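BvnE (PDB 6U9I) probably acts as an isomerase, a semipinacolase that steers the stereoselective rearrangement during brevianamide assembly in Penicillium brevicompactum. Local coordinates at residues A[23-28]-A[132-137]; A[88-91]-A[96-99]; A[102-105]-A[110-113]. All blocks are in the same frame, centred on the assembly; numbering follows the deposited sequence.

Overall arrangement
From the N terminus the chain first forms helix 14-31, whose segment 23-28 waits more than a hundred residues for its partner on strand 129-136; contact 1 closes that long loop. Contacts 2 and 3 are nested inside it and lie in series. Contact 2 folds strand 89-91 back on the start of strand 96-107, and contact 3 pairs the far part of the same strand with strand 110-122, their centres about 23 Å apart. All three reach one curled mixed sheet. Contact 1 lays the helix against it and touches contact 2, where Trp25 and Leu26 pack on Met99. Contacts 1 and 2 also meet the second subunit.

Contact 1. Residues A[23-28]-A[132-137]; sequences HRWLST and VIEFAD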
loop_
_atom_site.group_PDB
_atom_site.type_symbol
_atom_site.label_atom_id
_atom_site.label_comp_id
_atom_site.label_asym_id
_atom_site.label_seq_id
_atom_site.Cartn_x
_atom_site.Cartn_y
_atom_site.Cartn_z
ATOM N N HIS A 23 -11.730 9.207 -7.651
ATOM C CA HIS A 23 -12.452 10.051 -6.708
ATOM C C HIS A 23 -13.920 9.671 -6.633
ATOM O O HIS A 23 -14.532 9.789 -5.565
ATOM C CB HIS A 23 -12.279 11.524 -7.077
ATOM C CG HIS A 23 -10.964 12.092 -6.631
ATOM N ND1 HIS A 23 -10.605 12.176 -5.301
ATOM C CD2 HIS A 23 -9.915 12.581 -7.334
ATOM C CE1 HIS A 23 -9.394 12.698 -5.207
ATOM N NE2 HIS A 23 -8.952 12.951 -6.426
ATOM N N ARG A 24 -14.501 9.192 -7.737
ATOM C CA ARG A 24 -15.872 8.704 -7.661
ATOM C C ARG A 24 -15.966 7.497 -6.746
ATOM O O ARG A 24 -16.933 7.356 -5.986
ATOM C CB ARG A 24 -16.404 8.368 -9.055
ATOM C CG ARG A 24 -17.859 7.886 -9.042
ATOM C CD ARG A 24 -18.324 7.554 -10.445
ATOM N NE ARG A 24 -17.470 6.523 -11.032
ATOM C CZ ARG A 24 -17.580 6.083 -12.281
ATOM N NH1 ARG A 24 -16.751 5.148 -12.727
ATOM N NH2 ARG A 24 -18.519 6.581 -13.082
ATOM N N TRP A 25 -14.968 6.603 -6.812
ATOM C CA TRP A 25 -14.958 5.455 -5.915
ATOM C C TRP A 25 -14.928 5.903 -4.457
ATOM O O TRP A 25 -15.658 5.365 -3.619
ATOM C CB TRP A 25 -13.764 4.553 -6.241
ATOM C CG TRP A 25 -13.692 3.326 -5.393
ATOM C CD1 TRP A 25 -14.421 2.182 -5.548
ATOM C CD2 TRP A 25 -12.840 3.112 -4.253
ATOM N NE1 TRP A 25 -14.077 1.265 -4.576
ATOM C CE2 TRP A 25 -13.111 1.814 -3.770
ATOM C CE3 TRP A 25 -11.874 3.891 -3.595
ATOM C CZ2 TRP A 25 -12.456 1.277 -2.657
ATOM C CZ3 TRP A 25 -11.223 3.349 -2.484
ATOM C CH2 TRP A 25 -11.518 2.058 -2.034
ATOM N N LEU A 26 -14.099 6.901 -4.137
ATOM C CA LEU A 26 -14.068 7.417 -2.774
ATOM C C LEU A 26 -15.414 8.020 -2.381
ATOM O O LEU A 26 -15.891 7.811 -1.259
ATOM C CB LEU A 26 -12.975 8.478 -2.635
ATOM C CG LEU A 26 -11.507 8.061 -2.497
ATOM C CD1 LEU A 26 -10.672 9.309 -2.236
ATOM C CD2 LEU A 26 -11.291 7.050 -1.372
ATOM N N SER A 27 -16.029 8.791 -3.281
ATOM C CA SER A 27 -17.249 9.496 -2.899
ATOM C C SER A 27 -18.401 8.524 -2.699
ATOM O O SER A 27 -19.219 8.708 -1.790
ATOM C CB SER A 27 -17.604 10.557 -3.942
ATOM O OG SER A 27 -18.129 9.943 -5.101
ATOM N N THR A 28 -18.469 7.463 -3.516
ATOM C CA THR A 28 -19.533 6.485 -3.309
ATOM C C THR A 28 -19.272 5.650 -2.063
ATOM O O THR A 28 -20.220 5.218 -1.398
ATOM C CB THR A 28 -19.719 5.597 -4.549
ATOM O OG1 THR A 28 -18.502 4.917 -4.873
ATOM C CG2 THR A 28 -20.145 6.438 -5.750
ATOM N N VAL A 132 -9.866 -4.390 -7.043
ATOM C CA VAL A 132 -9.369 -3.597 -5.917
ATOM C C VAL A 132 -8.513 -4.487 -5.039
ATOM O O VAL A 132 -8.980 -5.541 -4.595
ATOM C CB VAL A 132 -10.504 -3.018 -5.057
ATOM C CG1 VAL A 132 -9.926 -2.056 -4.044
ATOM C CG2 VAL A 132 -11.514 -2.355 -5.899
ATOM N N ILE A 133 -7.286 -4.052 -4.746
ATOM C CA ILE A 133 -6.520 -4.616 -3.639
ATOM C C ILE A 133 -6.599 -3.632 -2.494
ATOM O O ILE A 133 -6.286 -2.451 -2.675
ATOM C CB ILE A 133 -5.050 -4.850 -4.001
ATOM C CG1 ILE A 133 -4.917 -5.783 -5.184
ATOM C CG2 ILE A 133 -4.288 -5.371 -2.758
ATOM C CD1 ILE A 133 -3.502 -5.822 -5.689
ATOM N N GLU A 134 -6.995 -4.105 -1.321
ATOM C CA GLU A 134 -7.100 -3.259 -0.133
ATOM C C GLU A 134 -6.098 -3.768 0.897
ATOM O O GLU A 134 -6.377 -4.717 1.637
ATOM C CB GLU A 134 -8.525 -3.250 0.410
ATOM C CG GLU A 134 -9.496 -2.528 -0.499
ATOM C CD GLU A 134 -10.932 -2.608 -0.026
ATOM O OE1 GLU A 134 -11.222 -3.403 0.895
ATOM O OE2 GLU A 134 -11.775 -1.873 -0.585
ATOM N N PHE A 135 -4.929 -3.130 0.950
ATOM C CA PHE A 135 -3.859 -3.528 1.866
ATOM C C PHE A 135 -4.032 -2.736 3.162
ATOM O O PHE A 135 -3.707 -1.548 3.218
ATOM C CB PHE A 135 -2.501 -3.265 1.215
ATOM C CG PHE A 135 -1.344 -3.977 1.878
ATOM C CD1 PHE A 135 -0.891 -3.582 3.132
ATOM C CD2 PHE A 135 -0.682 -5.007 1.221
ATOM C CE1 PHE A 135 0.186 -4.227 3.749
ATOM C CE2 PHE A 135 0.405 -5.660 1.833
ATOM C CZ PHE A 135 0.828 -5.277 3.094
ATOM N N ALA A 136 -4.535 -3.394 4.202
ATOM C CA ALA A 136 -4.906 -2.745 5.453
ATOM C C ALA A 136 -3.761 -2.765 6.464
ATOM O O ALA A 136 -2.791 -3.521 6.340
ATOM C CB ALA A 136 -6.137 -3.427 6.066
ATOM N N ASP A 137 -3.885 -1.895 7.469
ATOM C CA ASP A 137 -3.118 -1.980 8.715
ATOM C C ASP A 137 -3.605 -3.226 9.450
ATOM O O ASP A 137 -4.664 -3.214 10.085
ATOM C CB ASP A 137 -3.339 -0.703 9.527
ATOM C CG ASP A 137 -2.585 -0.676 10.863
ATOM O OD1 ASP A 137 -2.145 -1.722 11.388
ATOM O OD2 ASP A 137 -2.462 0.431 11.420
#
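Trp25 reaches from helix 14-31 to Val132 and Glu134 on strand 129-136 with the far end of its indole, and the two segments bury just 92 Å² between them. The side chain leaves the helix with CG anti to the backbone N (chi1 -178°), which carries the benzo ring across to the sheet. Its CZ2 lies 4.4 Å from Val132 CG1 in an oblique apolar contact.

This buried pair is the dense side. In an arrangement consistent with the NTF2-like alpha+beta fold, the helix lies against the concave side of a curled sheet, and Trp25 and Leu26 both pack on Met99 and Leu101 of strand 96-107, while Val132 is wedged among Val118, Leu120 and Thr47.

The looser side is that of Glu134, which is partly exposed. Its OE2 comes to the ring edge, close to its plane, at 3.8 Å from Trp25 CZ2; because it meets ring carbons, and Trp25 NE1 is 5.6 Å from that OE2, no hydrogen bond spans the gap. Glu134 has two conformers, so this approach is less certain than the one to Val132. Elsewhere on the helix, exposed Ser27 gives its hydroxyl proton to Arg24 O at 3.0 Å from OG, and Arg24 NH1 bonds Thr127 O.

Contact 2. Residues A[88-91]-A[96-99]; sequences PIVD and KVVM
A two-stranded antiparallel beta hairpin brings 88-91 against 96-99, with Ile89 facing Val98, Val90 facing Val97 and Asp91 facing Lys96. Ile89 and Val98 form a hydrogen-bonded pair: Ile89 N reaches Val98 O at 2.9 Å, and Val98 N returns to Ile89 O at 2.8 Å, both nearly straight and in the carbonyl plane. The next hydrogen-bonded pair, nearer the turn, is a little less regular, with Asp91 N 2.9 Å from Lys96 O and Lys96 N 3.1 Å from Asp91 O, each donor tilted out of the acceptor's plane. Val90 and Val97 sit between them as a non-hydrogen-bonded pair. Ile89 O also takes a CA-H...O contact from Val97 CA at 3.2 Å.

Within the chain, strand 89-91 pairs with strand 96-107, which is itself bonded on to strand 110-122 in the curled sheet, Val97 with Leu120. The hairpin has one apolar face and one that mixes apolar and charged side chains. On the face of Val90 and Val97, the branches Val90 CG2 and Val97 CG2 meet loosely, and helix 14-31 covers them through Leu18, Ile19 and Ala22. Val97 CG1, anti to its own N (chi1 180°), reaches diagonally across to Pro88 CB at 3.8 Å; the proline ring also lies obliquely across the start of the Met99 side chain, its CB 4.1 Å from Met99 CG.

The face of Ile89, Asp91, Lys96 and Val98 belongs to the dimer interface. Ile89 CB and Val98 CB lie side by side in apolar contact, and Val98 packs on Val98 of the second subunit. Asp91 OD2 accepts from Val90 N of the second subunit and forms a salt bridge with its Arg15, while OD1 bonds Leu94 N in the turn. Lys96 bends away at its tip to bond Thr121 OG1.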
loop_
_atom_site.group_PDB
_atom_site.type_symbol
_atom_site.label_atom_id
_atom_site.label_comp_id
_atom_site.label_asym_id
_atom_site.label_seq_id
_atom_site.Cartn_x
_atom_site.Cartn_y
_atom_site.Cartn_z
ATOM N N PRO A 88 -3.519 10.684 -5.462
ATOM C CA PRO A 88 -3.590 9.458 -6.270
ATOM C C PRO A 88 -2.374 9.298 -7.172
ATOM O O PRO A 88 -1.892 10.253 -7.785
ATOM C CB PRO A 88 -4.875 9.644 -7.086
ATOM C CG PRO A 88 -5.687 10.614 -6.296
ATOM C CD PRO A 88 -4.683 11.558 -5.690
ATOM N N ILE A 89 -1.899 8.063 -7.270
ATOM C CA ILE A 89 -0.773 7.693 -8.120
ATOM C C ILE A 89 -1.369 6.934 -9.288
ATOM O O ILE A 89 -2.065 5.942 -9.075
ATOM C CB ILE A 89 0.235 6.820 -7.359
ATOM C CG1 ILE A 89 0.698 7.540 -6.092
ATOM C CG2 ILE A 89 1.403 6.444 -8.253
ATOM C CD1 ILE A 89 1.470 6.638 -5.157
ATOM N N VAL A 90 -1.119 7.390 -10.517
ATOM C CA VAL A 90 -1.868 6.910 -11.681
ATOM C C VAL A 90 -0.917 6.285 -12.692
ATOM O O VAL A 90 -0.001 6.959 -13.186
ATOM C CB VAL A 90 -2.672 8.039 -12.344
ATOM C CG1 VAL A 90 -3.495 7.477 -13.514
ATOM C CG2 VAL A 90 -3.578 8.700 -11.327
ATOM N N ASP A 91 -1.165 5.008 -13.043
ATOM C CA ASP A 91 -0.479 4.337 -14.149
ATOM C C ASP A 91 -1.485 4.235 -15.292
ATOM O O ASP A 91 -2.318 3.325 -15.309
ATOM C CB ASP A 91 0.043 2.962 -13.730
ATOM C CG ASP A 91 0.898 2.282 -14.821
ATOM O OD1 ASP A 91 0.790 2.660 -16.002
ATOM O OD2 ASP A 91 1.676 1.352 -14.498
ATOM N N LYS A 96 -4.380 1.764 -13.609
ATOM C CA LYS A 96 -4.346 1.567 -12.166
ATOM C C LYS A 96 -4.207 2.907 -11.454
ATOM O O LYS A 96 -3.552 3.825 -11.956
ATOM C CB LYS A 96 -3.210 0.649 -11.757
ATOM C CG LYS A 96 -3.451 -0.792 -12.203
ATOM C CD LYS A 96 -2.346 -1.690 -11.716
ATOM C CE LYS A 96 -2.393 -3.043 -12.412
ATOM N NZ LYS A 96 -3.466 -3.951 -11.867
ATOM N N VAL A 97 -4.847 3.002 -10.285
ATOM C CA VAL A 97 -4.704 4.159 -9.396
ATOM C C VAL A 97 -4.406 3.642 -7.997
ATOM O O VAL A 97 -5.163 2.823 -7.466
ATOM C CB VAL A 97 -5.967 5.039 -9.370
ATOM C CG1 VAL A 97 -5.759 6.239 -8.405
ATOM C CG2 VAL A 97 -6.304 5.529 -10.774
ATOM N N VAL A 98 -3.323 4.136 -7.392
ATOM C CA VAL A 98 -2.930 3.742 -6.038
ATOM C C VAL A 98 -3.216 4.901 -5.092
ATOM O O VAL A 98 -2.888 6.048 -5.408
ATOM C CB VAL A 98 -1.446 3.348 -5.989
ATOM C CG1 VAL A 98 -1.033 2.977 -4.562
ATOM C CG2 VAL A 98 -1.192 2.175 -6.941
ATOM N N MET A 99 -3.815 4.607 -3.935
ATOM C CA MET A 99 -4.143 5.651 -2.969
ATOM C C MET A 99 -3.837 5.195 -1.554
ATOM O O MET A 99 -4.215 4.095 -1.140
ATOM C CB MET A 99 -5.612 6.069 -3.060
ATOM C CG MET A 99 -5.926 6.785 -4.375
ATOM S SD MET A 99 -7.598 7.425 -4.446
ATOM C CE MET A 99 -8.544 5.909 -4.425
#

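Contact 3. Residues A[102-105]-A[110-113]; sequences ASYA and GLYE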
loop_
_atom_site.group_PDB
_atom_site.type_symbol
_atom_site.label_atom_id
_atom_site.label_comp_id
_atom_site.label_asym_id
_atom_site.label_seq_id
_atom_site.Cartn_x
_atom_site.Cartn_y
_atom_site.Cartn_z
ATOM N N ALA A 102 -7.020 6.879 4.738
ATOM C CA ALA A 102 -7.421 6.746 6.130
ATOM C C ALA A 102 -8.928 6.550 6.197
ATOM O O ALA A 102 -9.681 7.220 5.478
ATOM C CB ALA A 102 -7.037 7.994 6.939
ATOM N N SER A 103 -9.368 5.637 7.057
ATOM C CA SER A 103 -10.789 5.458 7.314
ATOM C C SER A 103 -11.118 5.914 8.730
ATOM O O SER A 103 -10.278 5.864 9.633
ATOM C CB SER A 103 -11.222 3.997 7.118
ATOM O OG SER A 103 -10.603 3.161 8.078
ATOM N N TYR A 104 -12.349 6.376 8.908
ATOM C CA TYR A 104 -12.865 6.738 10.217
ATOM C C TYR A 104 -14.310 6.285 10.296
ATOM O O TYR A 104 -15.070 6.448 9.336
ATOM C CB TYR A 104 -12.757 8.256 10.457
ATOM C CG TYR A 104 -13.515 8.757 11.673
ATOM C CD1 TYR A 104 -14.887 8.999 11.619
ATOM C CD2 TYR A 104 -12.858 8.999 12.874
ATOM C CE1 TYR A 104 -15.585 9.452 12.730
ATOM C CE2 TYR A 104 -13.547 9.461 13.985
ATOM C CZ TYR A 104 -14.911 9.685 13.906
ATOM O OH TYR A 104 -15.605 10.142 15.009
ATOM N N ALA A 105 -14.690 5.727 11.441
ATOM C CA ALA A 105 -16.090 5.414 11.681
ATOM C C ALA A 105 -16.310 5.297 13.181
ATOM O O ALA A 105 -15.363 5.264 13.969
ATOM C CB ALA A 105 -16.517 4.135 10.966
ATOM N N GLY A 110 -16.421 1.895 20.086
ATOM C CA GLY A 110 -15.698 3.147 19.997
ATOM C C GLY A 110 -15.298 3.461 18.564
ATOM O O GLY A 110 -15.967 3.048 17.609
ATOM N N LEU A 111 -14.191 4.185 18.427
ATOM C CA LEU A 111 -13.744 4.649 17.120
ATOM C C LEU A 111 -13.099 3.532 16.312
ATOM O O LEU A 111 -12.409 2.662 16.852
ATOM C CB LEU A 111 -12.752 5.797 17.275
ATOM C CG LEU A 111 -13.323 7.062 17.907
ATOM C CD1 LEU A 111 -12.312 8.182 17.842
ATOM C CD2 LEU A 111 -14.613 7.453 17.202
ATOM N N TYR A 112 -13.331 3.568 15.004
ATOM C CA TYR A 112 -12.624 2.736 14.038
ATOM C C TYR A 112 -11.772 3.665 13.185
ATOM O O TYR A 112 -12.311 4.540 12.501
ATOM C CB TYR A 112 -13.606 1.952 13.172
ATOM C CG TYR A 112 -12.953 1.197 12.036
ATOM C CD1 TYR A 112 -12.344 -0.032 12.255
ATOM C CD2 TYR A 112 -12.951 1.710 10.744
ATOM C CE1 TYR A 112 -11.750 -0.736 11.220
ATOM C CE2 TYR A 112 -12.357 1.017 9.701
ATOM C CZ TYR A 112 -11.754 -0.202 9.946
ATOM O OH TYR A 112 -11.162 -0.897 8.913
ATOM N N GLU A 113 -10.447 3.515 13.260
ATOM C CA GLU A 113 -9.530 4.443 12.580
ATOM C C GLU A 113 -8.427 3.623 11.916
ATOM O O GLU A 113 -7.387 3.358 12.529
ATOM C CB GLU A 113 -8.950 5.461 13.555
ATOM C CG GLU A 113 -9.980 6.338 14.239
ATOM C CD GLU A 113 -9.376 7.119 15.385
ATOM O OE1 GLU A 113 -9.001 6.494 16.404
ATOM O OE2 GLU A 113 -9.253 8.352 15.251
#
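Ala105 and Tyr112 are joined by two backbone hydrogen bonds, making an antiparallel hydrogen-bonded pair in the hairpin of strands 96-107 and 110-122. Tyr112 N is 2.8 Å from Ala105 O in an almost linear bond (176°), although the donor stands above the carbonyl plane; the return bond, Ala105 N to Tyr112 O at 2.9 Å, is more bent (144°) but lies in the plane. CA-H...O contacts continue the pairing: Tyr104 CA is 3.2 Å from Tyr112 O, and Glu113 CA is 3.4 Å from Ser103 O.

Among the side chains, a hydroxyl oxygen makes a close van der Waals approach to a ring. Ser103 OG, held between its backbone N and carbonyl carbon (chi1 65°), comes obliquely to Tyr112, 3.2 Å from CE2. That hydroxyl is hydrogen-bonded to Tyr116 OH and Asn114 N, and Tyr112 OH bonds Tyr116 OH and Asn114 ND2, so a buried serine and the tyrosine share a polar network.

The contacts of Tyr104, Leu111 and Glu113 are looser and lie nearer the solvent. Tyr104 passes Leu111 at an angle, with Leu111 CD2 3.6 Å from Tyr104 OH, which is hydrogen-bonded to Glu106 OE2, and 3.9 Å from Tyr104 CE2; Glu113 runs alongside the same ring, CG 4.2 Å from Tyr104 CD2, its carboxylate nearly perpendicular to the ring. On the other face, buried Ala105 meets Tyr112 CB through its own CB.

Replacing Tyr112 by an alanine would probably leave Tyr116 and Asn114 without this hydroxyl partner and open a gap beside Ser103.

Helix 138-150 borders strand 110-122: Phe144 meets the Tyr112 ring edge-to-face, Tyr140 OH bonds Glu113 N and Arg147 NH2 bonds Leu111 O, while strand 78-82 flanks strand 96-107, with Leu80 on Ser103 and Phe78 on Ala105.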